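Local atomic coordinates of putative Acetyltransferase from the GNAT family (Novosphingobium aromaticivorans DSM 12444, PDB entry 3EC4), a protein that probably transfers an acyl group from acyl-coenzyme A to an acceptor molecule, as members of the GNAT family generally do. Residues Leu143-Glu149 and Val160-Trp166; Phe134-Arg138 and Leu178-Val182; Leu33-Gly38 and Ala125-Tyr131; Arg152-Ala158 and Arg189-Tyr194. All coordinates share one frame; numbering follows the deposited sequence. Where two conformers were deposited one is given.

Overall arrangement
From the N terminus, the first contact to open is interaction 3, whose segment 33-38 follows strand 30-32; it closes 87 residues later at 125-131, before the others begin, and ties the N-terminal part of the chain to the loop ahead of strand 134-139. Interaction 2 then opens at 134-138 and closes on helix 174-188. Nested inside it is interaction 1, the hairpin of strands 142-149 and 157-165. Interaction 4 starts at 152-158, which runs from the hairpin connection into strand 157-165, and closes at 189-194, so it crosses interactions 1 and 2. Interactions 1 and 4 pair strands of one mixed sheet, and interaction 2 packs helix 174-188 on it; an E149-R189 salt bridge joins interactions 1 and 4.

Interaction 1 (Leu143-Glu149 and Val160-Trp166); sequences LAAMAGE and VSGVCTW
M146 and C164 pair across two antiparallel strands through reciprocal backbone hydrogen bonds: M146 N gives to C164 O at 2.9 Å, and C164 N returns to M146 O at 3.0 Å. G148 and S161 are linked in the same two-way fashion, with G148 N 2.8 Å from S161 O, while W166 N closes the far end on A144 O. Between the two pairs the register slips by one residue. This beta bulge is built around G162, whose positive phi (73°) turns its carbonyl until its O lies 3.1 Å from M146 O, an unbonded pair of acceptors. A bulge in the corresponding strand is a recurrent feature of the GNAT fold, near where relatives bind acyl-coenzyme A.

Weaker CA-H...O contacts fill in between, among them V163 CA to M146 O at 3.2 Å.

Of the side chains, selenomethionine M146 runs extended beyond CG and brings its CE methyl 3.5 Å from C164 SG in the conformer given for C164. A147 CB packs on V163 CG2 at 3.7 Å, and A145 CB meets T165 OG1. The L143 carbonyl O lies in the plane of the W166 indole, at its edge.

Helix 174-188 packs on A145, A147, E149 and V160, whereas helix 109-118 meets L143, C164 and W166. Strand 134-139 continues the sheet beside 143-149, and strand 192-198 does so beside 160-165.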
loop_
_atom_site.group_PDB
_atom_site.type_symbol
_atom_site.label_atom_id
_atom_site.label_comp_id
_atom_site.label_asym_id
_atom_site.label_seq_id
_atom_site.Cartn_x
_atom_site.Cartn_y
_atom_site.Cartn_z
ATOM N N LEU A 143 9.912 -18.122 -5.845
ATOM C CA LEU A 143 9.623 -16.680 -5.874
ATOM C C LEU A 143 10.371 -16.038 -4.726
ATOM O O LEU A 143 9.954 -16.151 -3.600
ATOM C CB LEU A 143 8.123 -16.418 -5.743
ATOM C CG LEU A 143 7.648 -14.951 -5.763
ATOM C CD1 LEU A 143 8.082 -14.295 -7.080
ATOM C CD2 LEU A 143 6.169 -14.834 -5.493
ATOM N N ALA A 144 11.477 -15.368 -5.027
ATOM C CA ALA A 144 12.365 -14.829 -3.990
ATOM C C ALA A 144 11.837 -13.558 -3.338
ATOM O O ALA A 144 12.052 -13.307 -2.175
ATOM C CB ALA A 144 13.714 -14.590 -4.574
ATOM N N ALA A 145 11.163 -12.734 -4.133
ATOM C CA ALA A 145 10.827 -11.368 -3.753
ATOM C C ALA A 145 9.811 -10.868 -4.746
ATOM O O ALA A 145 9.755 -11.345 -5.878
ATOM C CB ALA A 145 12.056 -10.448 -3.793
HETATM N N MSE A 146 9.040 -9.889 -4.312
HETATM C CA MSE A 146 8.052 -9.248 -5.170
HETATM C C MSE A 146 7.821 -7.794 -4.795
HETATM O O MSE A 146 8.225 -7.323 -3.704
HETATM C CB MSE A 146 6.735 -10.018 -5.140
HETATM C CG MSE A 146 6.027 -9.856 -3.862
HETATM SE SE MSE A 146 4.350 -10.846 -3.826
HETATM C CE MSE A 146 3.840 -10.503 -2.046
ATOM N N ALA A 147 7.132 -7.083 -5.689
ATOM C CA ALA A 147 6.643 -5.728 -5.428
ATOM C C ALA A 147 5.539 -5.432 -6.419
ATOM O O ALA A 147 5.492 -5.999 -7.509
ATOM C CB ALA A 147 7.748 -4.656 -5.549
ATOM N N GLY A 148 4.681 -4.491 -6.050
ATOM C CA GLY A 148 3.537 -4.183 -6.858
ATOM C C GLY A 148 3.034 -2.766 -6.718
ATOM O O GLY A 148 3.682 -1.883 -6.117
ATOM N N GLU A 149 1.846 -2.597 -7.261
ATOM C CA GLU A 149 1.098 -1.355 -7.243
ATOM C C GLU A 149 -0.115 -1.460 -6.350
ATOM O O GLU A 149 -0.741 -2.518 -6.280
ATOM C CB GLU A 149 0.618 -1.024 -8.642
ATOM C CG GLU A 149 1.729 -0.992 -9.671
ATOM C CD GLU A 149 1.241 -0.777 -11.066
ATOM O OE1 GLU A 149 0.171 -1.303 -11.421
ATOM O OE2 GLU A 149 1.964 -0.101 -11.841
ATOM N N VAL A 160 3.502 2.511 -4.819
ATOM C CA VAL A 160 4.365 1.327 -4.683
ATOM C C VAL A 160 4.108 0.591 -3.364
ATOM O O VAL A 160 4.128 1.205 -2.306
ATOM C CB VAL A 160 5.847 1.719 -4.750
ATOM C CG1 VAL A 160 6.705 0.465 -4.695
ATOM C CG2 VAL A 160 6.092 2.524 -6.082
ATOM N N SER A 161 3.800 -0.710 -3.449
ATOM C CA SER A 161 3.380 -1.521 -2.272
ATOM C C SER A 161 3.764 -3.004 -2.456
ATOM O O SER A 161 4.154 -3.442 -3.554
ATOM C CB SER A 161 1.873 -1.399 -1.979
ATOM O OG SER A 161 1.550 -1.793 -0.632
ATOM N N GLY A 162 3.703 -3.748 -1.355
ATOM C CA GLY A 162 3.896 -5.196 -1.397
ATOM C C GLY A 162 5.335 -5.606 -1.630
ATOM O O GLY A 162 5.578 -6.698 -2.170
ATOM N N VAL A 163 6.293 -4.762 -1.209
ATOM C CA VAL A 163 7.715 -5.067 -1.447
ATOM C C VAL A 163 8.178 -6.041 -0.363
ATOM O O VAL A 163 8.297 -5.676 0.806
ATOM C CB VAL A 163 8.607 -3.815 -1.400
ATOM C CG1 VAL A 163 10.051 -4.209 -1.689
ATOM C CG2 VAL A 163 8.098 -2.732 -2.422
ATOM N N CYS A 164 8.467 -7.274 -0.727
ATOM C CA CYS A 164 8.924 -8.194 0.296
ATOM C C CYS A 164 9.737 -9.298 -0.299
ATOM O O CYS A 164 9.502 -9.709 -1.448
ATOM C CB CYS A 164 7.735 -8.776 1.005
ATOM S SG CYS A 164 6.708 -9.644 -0.162
ATOM N N THR A 165 10.637 -9.809 0.538
ATOM C CA THR A 165 11.699 -10.717 0.145
ATOM C C THR A 165 11.774 -11.774 1.237
ATOM O O THR A 165 11.720 -11.422 2.424
ATOM C CB THR A 165 13.084 -9.991 0.045
ATOM O OG1 THR A 165 12.997 -8.863 -0.856
ATOM C CG2 THR A 165 14.171 -10.939 -0.432
ATOM N N TRP A 166 11.844 -13.055 0.864
ATOM C CA TRP A 166 12.058 -14.107 1.885
ATOM C C TRP A 166 13.388 -13.773 2.563
ATOM O O TRP A 166 14.325 -13.356 1.907
ATOM C CB TRP A 166 12.204 -15.507 1.263
ATOM C CG TRP A 166 10.937 -16.058 0.694
ATOM C CD1 TRP A 166 10.597 -16.155 -0.648
ATOM C CD2 TRP A 166 9.823 -16.556 1.420
ATOM N NE1 TRP A 166 9.327 -16.671 -0.770
ATOM C CE2 TRP A 166 8.846 -16.953 0.477
ATOM C CE3 TRP A 166 9.544 -16.697 2.777
ATOM C CZ2 TRP A 166 7.626 -17.496 0.860
ATOM C CZ3 TRP A 166 8.337 -17.230 3.150
ATOM C CH2 TRP A 166 7.407 -17.649 2.197
#

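Interaction 2 (Phe134-Arg138 and Leu178-Val182); sequences FYGVR and LIRKV
K181 lays its aliphatic chain over the face of the Y135 ring. Its CG stands 3.5 Å from the ring centroid and almost exactly on the ring normal, a CH-pi contact. The lysine reaches this place because its CG is anti to the backbone N (chi1 -173°), and a bend at chi2 then carries the chain across the ring at about a right angle, so that CE comes down 3.5 Å from Y135 CE1. The same ring meets V182 edge-on, its CD2 lying 4.0 Å from the methyl CG2 of V182.

A second bump from the helix is L178 CD2, which projects into a shallow hollow on the strand, walled by Y135 CB at 3.8 Å and by CG2 of one V137 conformer at 4.1 Å, and floored by backbone, with Y135 O and G136 N each 3.6 Å from that methyl. No hydrogen bond crosses; the contact rests on shape and the CH-pi contact. With an alanine at Y135, the K181 chain would probably lose the flat surface it rests on, opening a gap beside V182.

The segment axes approach to 8.6 Å at 148°, so the helix runs roughly antiparallel to 134-138 over one face of the sheet: L178 also packs on A145 and A147 of strand 142-149, and V182 on V160 of strand 157-165.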
loop_
_atom_site.group_PDB
_atom_site.type_symbol
_atom_site.label_atom_id
_atom_site.label_comp_id
_atom_site.label_asym_id
_atom_site.label_seq_id
_atom_site.Cartn_x
_atom_site.Cartn_y
_atom_site.Cartn_z
ATOM N N PHE A 134 2.128 -6.599 -10.451
ATOM C CA PHE A 134 3.158 -7.165 -9.611
ATOM C C PHE A 134 4.297 -7.764 -10.406
ATOM O O PHE A 134 4.101 -8.299 -11.514
ATOM C CB PHE A 134 2.532 -8.218 -8.674
ATOM C CG PHE A 134 1.974 -7.619 -7.411
ATOM C CD1 PHE A 134 0.749 -6.972 -7.429
ATOM C CD2 PHE A 134 2.686 -7.664 -6.233
ATOM C CE1 PHE A 134 0.251 -6.368 -6.271
ATOM C CE2 PHE A 134 2.188 -7.063 -5.071
ATOM C CZ PHE A 134 0.972 -6.439 -5.095
ATOM N N TYR A 135 5.508 -7.602 -9.878
ATOM C CA TYR A 135 6.705 -8.170 -10.447
ATOM C C TYR A 135 7.391 -9.026 -9.388
ATOM O O TYR A 135 7.182 -8.843 -8.165
ATOM C CB TYR A 135 7.634 -7.049 -10.909
ATOM C CG TYR A 135 7.120 -6.298 -12.138
ATOM C CD1 TYR A 135 7.238 -6.843 -13.385
ATOM C CD2 TYR A 135 6.499 -5.062 -12.026
ATOM C CE1 TYR A 135 6.787 -6.168 -14.510
ATOM C CE2 TYR A 135 6.041 -4.382 -13.153
ATOM C CZ TYR A 135 6.194 -4.959 -14.390
ATOM O OH TYR A 135 5.730 -4.324 -15.546
ATOM N N GLY A 136 8.198 -9.964 -9.863
ATOM C CA GLY A 136 8.901 -10.859 -8.983
ATOM C C GLY A 136 10.277 -11.166 -9.509
ATOM O O GLY A 136 10.589 -10.887 -10.652
ATOM N N VAL A 137 11.054 -11.785 -8.641
ATOM C CA VAL A 137 12.303 -12.406 -9.030
ATOM C C VAL A 137 12.276 -13.841 -8.534
ATOM O O VAL A 137 11.845 -14.112 -7.403
ATOM C CB VAL A 137 13.559 -11.684 -8.472
ATOM C CG1 VAL A 137 14.821 -12.337 -9.018
ATOM C CG2 VAL A 137 13.546 -10.210 -8.828
ATOM N N ARG A 138 12.730 -14.747 -9.393
ATOM C CA ARG A 138 12.803 -16.175 -9.060
ATOM C C ARG A 138 14.243 -16.605 -8.905
ATOM O O ARG A 138 15.089 -16.214 -9.693
ATOM C CB ARG A 138 12.106 -17.034 -10.123
ATOM C CG ARG A 138 10.606 -16.744 -10.198
ATOM C CD ARG A 138 9.757 -17.975 -10.526
ATOM N NE ARG A 138 8.360 -17.724 -10.164
ATOM C CZ ARG A 138 7.657 -18.398 -9.242
ATOM N NH1 ARG A 138 8.185 -19.414 -8.577
ATOM N NH2 ARG A 138 6.400 -18.058 -8.993
ATOM N N LEU A 178 13.213 -4.541 -7.859
ATOM C CA LEU A 178 11.755 -4.639 -8.020
ATOM C C LEU A 178 11.058 -3.270 -7.975
ATOM O O LEU A 178 10.164 -2.997 -8.796
ATOM C CB LEU A 178 11.189 -5.571 -6.951
ATOM C CG LEU A 178 11.497 -7.054 -7.291
ATOM C CD1 LEU A 178 11.424 -7.998 -6.105
ATOM C CD2 LEU A 178 10.519 -7.545 -8.426
ATOM N N ILE A 179 11.441 -2.422 -7.021
ATOM C CA ILE A 179 10.923 -1.051 -7.007
ATOM C C ILE A 179 11.221 -0.337 -8.344
ATOM O O ILE A 179 10.355 0.327 -8.914
ATOM C CB ILE A 179 11.449 -0.255 -5.789
ATOM C CG1 ILE A 179 10.887 -0.858 -4.495
ATOM C CG2 ILE A 179 11.049 1.255 -5.935
ATOM C CD1 ILE A 179 11.649 -0.562 -3.199
ATOM N N ARG A 180 12.443 -0.451 -8.835
ATOM C CA ARG A 180 12.785 0.124 -10.146
ATOM C C ARG A 180 11.818 -0.323 -11.231
ATOM O O ARG A 180 11.398 0.482 -12.051
ATOM C CB ARG A 180 14.190 -0.263 -10.584
ATOM C CG ARG A 180 15.349 0.421 -9.811
ATOM C CD ARG A 180 16.645 -0.132 -10.317
ATOM N NE ARG A 180 17.888 0.421 -9.782
ATOM C CZ ARG A 180 18.425 1.571 -10.185
ATOM N NH1 ARG A 180 17.816 2.317 -11.080
ATOM N NH2 ARG A 180 19.582 1.983 -9.681
ATOM N N LYS A 181 11.509 -1.605 -11.273
ATOM C CA LYS A 181 10.623 -2.126 -12.308
ATOM C C LYS A 181 9.220 -1.556 -12.163
ATOM O O LYS A 181 8.596 -1.105 -13.118
ATOM C CB LYS A 181 10.580 -3.636 -12.254
ATOM C CG LYS A 181 9.802 -4.244 -13.414
ATOM C CD LYS A 181 10.454 -4.042 -14.763
ATOM C CE LYS A 181 9.652 -4.764 -15.828
ATOM N NZ LYS A 181 10.192 -4.556 -17.145
ATOM N N VAL A 182 8.698 -1.571 -10.954
ATOM C CA VAL A 182 7.364 -1.006 -10.734
ATOM C C VAL A 182 7.262 0.495 -11.181
ATOM O O VAL A 182 6.300 0.893 -11.865
ATOM C CB VAL A 182 6.938 -1.171 -9.228
ATOM C CG1 VAL A 182 5.620 -0.313 -8.973
ATOM C CG2 VAL A 182 6.694 -2.637 -8.859
#

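Interaction 3 (Leu33-Gly38 and Ala125-Tyr131); sequences LDPAYG and ASGTWRY
Y37 and Y131 meet in a T-shaped stack, the edge of Y37 directed at one face of Y131, with planes at 85° and centroids 5.5 Å apart. The far end of Y131 is enclosed by the fork of L33, whose CD1 and CD2 both lie 3.3 Å from Y131 OH. Beside the rings, T128 holds OG1 anti to its carbonyl carbon (chi1 -58°), from where it donates to Y37 O at 2.7 Å, above the Y37 carbonyl plane, and accepts from A125 N. A valine at T128 would probably leave both Y37 O and A125 N without this hydroxyl partner. G127 N bonds to A36 O over only 2.6 Å, at a bent angle of 136°.

Two turns thus face each other: A125 to T128 forms a type I beta turn, leading into a short 3-10 segment, and D34 OD1 bonds A36 N in an Asx turn within the link between strands 30-32 and 41-43. A125 CB nestles against P35 O and A36 O.

Toward solvent the contact thins. S126 OG and A36 CB are no nearer than 4.0 Å, R130 CB only brushes Y37 OH at 3.8 Å, and a water bridges that hydroxyl to R130 O.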
loop_
_atom_site.group_PDB
_atom_site.type_symbol
_atom_site.label_atom_id
_atom_site.label_comp_id
_atom_site.label_asym_id
_atom_site.label_seq_id
_atom_site.Cartn_x
_atom_site.Cartn_y
_atom_site.Cartn_z
ATOM N N LEU A 33 -12.610 -0.105 1.229
ATOM C CA LEU A 33 -12.027 -0.919 0.190
ATOM C C LEU A 33 -12.671 -2.309 0.268
ATOM O O LEU A 33 -12.894 -2.873 1.354
ATOM C CB LEU A 33 -10.494 -0.983 0.358
ATOM C CG LEU A 33 -9.649 -1.875 -0.553
ATOM C CD1 LEU A 33 -9.712 -1.425 -1.986
ATOM C CD2 LEU A 33 -8.212 -1.958 0.010
ATOM N N ASP A 34 -12.964 -2.866 -0.894
ATOM C CA ASP A 34 -13.387 -4.253 -0.959
ATOM C C ASP A 34 -12.402 -5.065 -0.098
ATOM O O ASP A 34 -11.218 -5.034 -0.340
ATOM C CB ASP A 34 -13.346 -4.687 -2.411
ATOM C CG ASP A 34 -13.769 -6.119 -2.628
ATOM O OD1 ASP A 34 -13.756 -6.945 -1.687
ATOM O OD2 ASP A 34 -14.071 -6.413 -3.786
ATOM N N PRO A 35 -12.899 -5.773 0.935
ATOM C CA PRO A 35 -12.025 -6.606 1.772
ATOM C C PRO A 35 -11.164 -7.645 1.058
ATOM O O PRO A 35 -10.131 -8.070 1.639
ATOM C CB PRO A 35 -12.995 -7.302 2.712
ATOM C CG PRO A 35 -14.177 -6.396 2.751
ATOM C CD PRO A 35 -14.279 -5.758 1.434
ATOM N N ALA A 36 -11.539 -8.048 -0.159
ATOM C CA ALA A 36 -10.722 -8.947 -0.943
ATOM C C ALA A 36 -9.402 -8.273 -1.309
ATOM O O ALA A 36 -8.387 -8.943 -1.527
ATOM C CB ALA A 36 -11.466 -9.394 -2.227
ATOM N N TYR A 37 -9.445 -6.955 -1.448
ATOM C CA TYR A 37 -8.256 -6.171 -1.765
ATOM C C TYR A 37 -7.479 -5.722 -0.538
ATOM O O TYR A 37 -6.275 -5.680 -0.566
ATOM C CB TYR A 37 -8.610 -4.989 -2.627
ATOM C CG TYR A 37 -9.010 -5.329 -4.032
ATOM C CD1 TYR A 37 -10.243 -5.870 -4.318
ATOM C CD2 TYR A 37 -8.154 -5.052 -5.088
ATOM C CE1 TYR A 37 -10.626 -6.140 -5.640
ATOM C CE2 TYR A 37 -8.531 -5.310 -6.415
ATOM C CZ TYR A 37 -9.756 -5.859 -6.672
ATOM O OH TYR A 37 -10.086 -6.144 -7.981
ATOM N N GLY A 38 -8.151 -5.355 0.543
ATOM C CA GLY A 38 -7.412 -4.888 1.706
ATOM C C GLY A 38 -8.319 -4.305 2.766
ATOM O O GLY A 38 -9.540 -4.286 2.593
ATOM N N ALA A 125 -4.692 -9.541 1.408
ATOM C CA ALA A 125 -5.901 -10.318 1.399
ATOM C C ALA A 125 -5.920 -11.179 0.153
ATOM O O ALA A 125 -5.019 -11.100 -0.701
ATOM C CB ALA A 125 -7.127 -9.394 1.460
ATOM N N SER A 126 -6.959 -12.007 0.055
ATOM C CA SER A 126 -7.060 -12.966 -1.042
ATOM C C SER A 126 -6.889 -12.334 -2.422
ATOM O O SER A 126 -6.316 -12.958 -3.321
ATOM C CB SER A 126 -8.427 -13.645 -0.970
ATOM O OG SER A 126 -9.453 -12.690 -1.053
ATOM N N GLY A 127 -7.397 -11.107 -2.614
ATOM C CA GLY A 127 -7.371 -10.470 -3.935
ATOM C C GLY A 127 -6.470 -9.248 -4.098
ATOM O O GLY A 127 -6.581 -8.536 -5.087
ATOM N N THR A 128 -5.590 -9.020 -3.124
ATOM C CA THR A 128 -4.662 -7.881 -3.140
ATOM C C THR A 128 -3.781 -7.884 -4.420
ATOM O O THR A 128 -3.437 -6.831 -4.941
ATOM C CB THR A 128 -3.797 -7.869 -1.872
ATOM O OG1 THR A 128 -4.646 -7.812 -0.708
ATOM C CG2 THR A 128 -2.832 -6.673 -1.872
ATOM N N TRP A 129 -3.451 -9.066 -4.937
ATOM C CA TRP A 129 -2.651 -9.159 -6.163
ATOM C C TRP A 129 -3.359 -8.535 -7.340
ATOM O O TRP A 129 -2.723 -8.270 -8.364
ATOM C CB TRP A 129 -2.311 -10.609 -6.493
ATOM C CG TRP A 129 -3.514 -11.484 -6.884
ATOM C CD1 TRP A 129 -4.388 -12.127 -6.035
ATOM C CD2 TRP A 129 -3.947 -11.794 -8.202
ATOM N NE1 TRP A 129 -5.305 -12.821 -6.748
ATOM C CE2 TRP A 129 -5.063 -12.638 -8.086
ATOM C CE3 TRP A 129 -3.469 -11.472 -9.481
ATOM C CZ2 TRP A 129 -5.738 -13.140 -9.200
ATOM C CZ3 TRP A 129 -4.140 -11.967 -10.591
ATOM C CH2 TRP A 129 -5.261 -12.793 -10.442
ATOM N N ARG A 130 -4.687 -8.378 -7.260
ATOM C CA ARG A 130 -5.416 -7.748 -8.363
ATOM C C ARG A 130 -5.394 -6.222 -8.322
ATOM O O ARG A 130 -5.965 -5.605 -9.224
ATOM C CB ARG A 130 -6.882 -8.191 -8.424
ATOM C CG ARG A 130 -7.139 -9.676 -8.395
ATOM C CD ARG A 130 -8.593 -9.970 -8.696
ATOM N NE ARG A 130 -8.776 -11.392 -8.995
ATOM C CZ ARG A 130 -9.063 -12.323 -8.086
ATOM N NH1 ARG A 130 -9.218 -12.006 -6.802
ATOM N NH2 ARG A 130 -9.203 -13.590 -8.464
ATOM N N TYR A 131 -4.745 -5.631 -7.311
ATOM C CA TYR A 131 -4.801 -4.169 -7.089
ATOM C C TYR A 131 -4.102 -3.460 -8.237
ATOM O O TYR A 131 -4.469 -2.356 -8.611
ATOM C CB TYR A 131 -4.140 -3.807 -5.768
ATOM C CG TYR A 131 -4.849 -2.835 -4.873
ATOM C CD1 TYR A 131 -5.400 -1.656 -5.367
ATOM C CD2 TYR A 131 -4.939 -3.087 -3.515
ATOM C CE1 TYR A 131 -6.024 -0.753 -4.491
ATOM C CE2 TYR A 131 -5.531 -2.209 -2.653
ATOM C CZ TYR A 131 -6.087 -1.052 -3.140
ATOM O OH TYR A 131 -6.682 -0.167 -2.264
HETATM O O HOH W 1 -8.467 -5.401 -9.918
#

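Interaction 4 (Arg152-Ala158 and Arg189-Tyr194); sequences RPAPNLA and RGEVPY
R152 and E191 each hold CG anti to their own carbonyl carbon (chi1 -67° and -59°) and extend from there, which brings guanidinium and carboxylate together; R189 instead bends at chi3 (-57°) to fold back on the same acid. R152 NH1 donates to E191 OE1 at 3.0 Å from above the carboxylate plane. R189 grips side-on, with NE to E191 OE2 at 2.9 Å and NH2 to E191 OE1 at 2.8 Å, so OE1 takes two donors, which arrive from opposite faces of its plane.

Next to this network the backbones pair in parallel, L157 with V192 and A158 with P193. V192 N gives a nearly straight bond to N156 O at 2.8 Å, followed by A158 N to V192 O and Y194 N to A158 O. L157 CD2 packs alongside V192 CB at 4.0 Å. The phenol end of Y194 abuts the proline ring, P153 CG standing 3.2 Å from Y194 OH. These strands are the two ends of a beta-alpha-beta crossover through helix 174-188, which G190 terminates in a Schellman motif.

R152 NH2 and R189 NH2 lie 3.3 Å apart without bonding each other. Both arginines also form salt bridges to E149, so the network links R189, just before the Schellman glycine, with E149 of strand 142-149 and R152 in the hairpin connection, and the two acids probably balance the two guanidinium charges.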
loop_
_atom_site.group_PDB
_atom_site.type_symbol
_atom_site.label_atom_id
_atom_site.label_comp_id
_atom_site.label_asym_id
_atom_site.label_seq_id
_atom_site.Cartn_x
_atom_site.Cartn_y
_atom_site.Cartn_z
ATOM N N ARG A 152 -4.431 4.496 -5.922
ATOM C CA ARG A 152 -4.315 5.519 -6.948
ATOM C C ARG A 152 -5.221 6.687 -6.580
ATOM O O ARG A 152 -6.350 6.728 -6.998
ATOM C CB ARG A 152 -4.704 4.953 -8.307
ATOM C CG ARG A 152 -3.702 3.899 -8.796
ATOM C CD ARG A 152 -4.203 3.148 -9.988
ATOM N NE ARG A 152 -3.238 2.141 -10.365
ATOM C CZ ARG A 152 -2.198 2.341 -11.154
ATOM N NH1 ARG A 152 -2.040 3.496 -11.779
ATOM N NH2 ARG A 152 -1.342 1.342 -11.371
ATOM N N PRO A 153 -4.712 7.615 -5.738
ATOM C CA PRO A 153 -5.494 8.736 -5.216
ATOM C C PRO A 153 -5.986 9.769 -6.254
ATOM O O PRO A 153 -6.910 10.518 -5.983
ATOM C CB PRO A 153 -4.555 9.359 -4.178
ATOM C CG PRO A 153 -3.635 8.217 -3.759
ATOM C CD PRO A 153 -3.381 7.546 -5.107
ATOM N N ALA A 154 -5.311 9.809 -7.395
ATOM C CA ALA A 154 -5.693 10.563 -8.566
ATOM C C ALA A 154 -5.119 9.864 -9.810
ATOM O O ALA A 154 -4.189 9.047 -9.696
ATOM C CB ALA A 154 -5.195 12.018 -8.473
ATOM N N PRO A 155 -5.668 10.159 -11.003
ATOM C CA PRO A 155 -5.190 9.476 -12.203
ATOM C C PRO A 155 -3.673 9.461 -12.406
ATOM O O PRO A 155 -3.152 8.459 -12.890
ATOM C CB PRO A 155 -5.916 10.210 -13.333
ATOM C CG PRO A 155 -7.215 10.611 -12.678
ATOM C CD PRO A 155 -6.756 11.092 -11.319
ATOM N N ASN A 156 -2.971 10.527 -12.018
ATOM C CA ASN A 156 -1.516 10.611 -12.224
ATOM C C ASN A 156 -0.669 10.211 -10.993
ATOM O O ASN A 156 0.518 10.510 -10.958
ATOM C CB ASN A 156 -1.164 12.046 -12.594
ATOM C CG ASN A 156 -1.312 12.980 -11.413
ATOM O OD1 ASN A 156 -2.277 12.885 -10.628
ATOM N ND2 ASN A 156 -0.341 13.848 -11.244
ATOM N N LEU A 157 -1.281 9.575 -9.989
ATOM C CA LEU A 157 -0.556 9.102 -8.799
ATOM C C LEU A 157 -0.765 7.600 -8.629
ATOM O O LEU A 157 -1.859 7.099 -8.832
ATOM C CB LEU A 157 -1.050 9.824 -7.524
ATOM C CG LEU A 157 -0.803 11.338 -7.526
ATOM C CD1 LEU A 157 -1.661 12.053 -6.476
ATOM C CD2 LEU A 157 0.698 11.536 -7.303
ATOM N N ALA A 158 0.291 6.891 -8.217
ATOM C CA ALA A 158 0.227 5.443 -8.077
ATOM C C ALA A 158 1.149 5.002 -6.952
ATOM O O ALA A 158 2.291 5.427 -6.905
ATOM C CB ALA A 158 0.610 4.752 -9.378
ATOM N N ARG A 189 3.406 5.229 -18.117
ATOM C CA ARG A 189 2.036 5.731 -18.166
ATOM C C ARG A 189 1.894 7.206 -17.744
ATOM O O ARG A 189 0.801 7.753 -17.750
ATOM C CB ARG A 189 1.114 4.830 -17.288
ATOM C CG ARG A 189 1.028 3.393 -17.713
ATOM C CD ARG A 189 -0.014 2.575 -16.966
ATOM N NE ARG A 189 0.219 2.623 -15.522
ATOM C CZ ARG A 189 0.880 1.732 -14.806
ATOM N NH1 ARG A 189 1.339 0.603 -15.314
ATOM N NH2 ARG A 189 1.066 1.959 -13.510
ATOM N N GLY A 190 2.988 7.870 -17.401
ATOM C CA GLY A 190 2.907 9.271 -16.976
ATOM C C GLY A 190 2.361 9.475 -15.578
ATOM O O GLY A 190 1.798 10.521 -15.279
ATOM N N GLU A 191 2.544 8.473 -14.733
ATOM C CA GLU A 191 2.137 8.529 -13.346
ATOM C C GLU A 191 3.355 8.760 -12.464
ATOM O O GLU A 191 4.477 8.295 -12.754
ATOM C CB GLU A 191 1.460 7.226 -12.900
ATOM C CG GLU A 191 0.233 6.888 -13.707
ATOM C CD GLU A 191 -0.111 5.410 -13.667
ATOM O OE1 GLU A 191 0.543 4.633 -12.927
ATOM O OE2 GLU A 191 -1.042 5.031 -14.389
ATOM N N VAL A 192 3.101 9.465 -11.375
ATOM C CA VAL A 192 4.062 9.745 -10.361
ATOM C C VAL A 192 3.940 8.689 -9.219
ATOM O O VAL A 192 2.849 8.518 -8.589
ATOM C CB VAL A 192 3.849 11.186 -9.781
ATOM C CG1 VAL A 192 4.787 11.419 -8.575
ATOM C CG2 VAL A 192 3.954 12.321 -10.851
ATOM N N PRO A 193 5.036 7.944 -8.958
ATOM C CA PRO A 193 5.081 7.024 -7.839
ATOM C C PRO A 193 5.086 7.735 -6.520
ATOM O O PRO A 193 5.691 8.796 -6.393
ATOM C CB PRO A 193 6.422 6.270 -8.026
ATOM C CG PRO A 193 6.812 6.514 -9.459
ATOM C CD PRO A 193 6.271 7.857 -9.780
ATOM N N TYR A 194 4.417 7.135 -5.550
ATOM C CA TYR A 194 4.538 7.508 -4.135
ATOM C C TYR A 194 4.489 6.255 -3.275
ATOM O O TYR A 194 4.084 5.184 -3.728
ATOM C CB TYR A 194 3.428 8.496 -3.754
ATOM C CG TYR A 194 2.113 7.850 -3.452
ATOM C CD1 TYR A 194 1.253 7.479 -4.470
ATOM C CD2 TYR A 194 1.704 7.677 -2.146
ATOM C CE1 TYR A 194 0.031 6.866 -4.174
ATOM C CE2 TYR A 194 0.514 7.106 -1.849
ATOM C CZ TYR A 194 -0.327 6.694 -2.881
ATOM O OH TYR A 194 -1.540 6.117 -2.575
#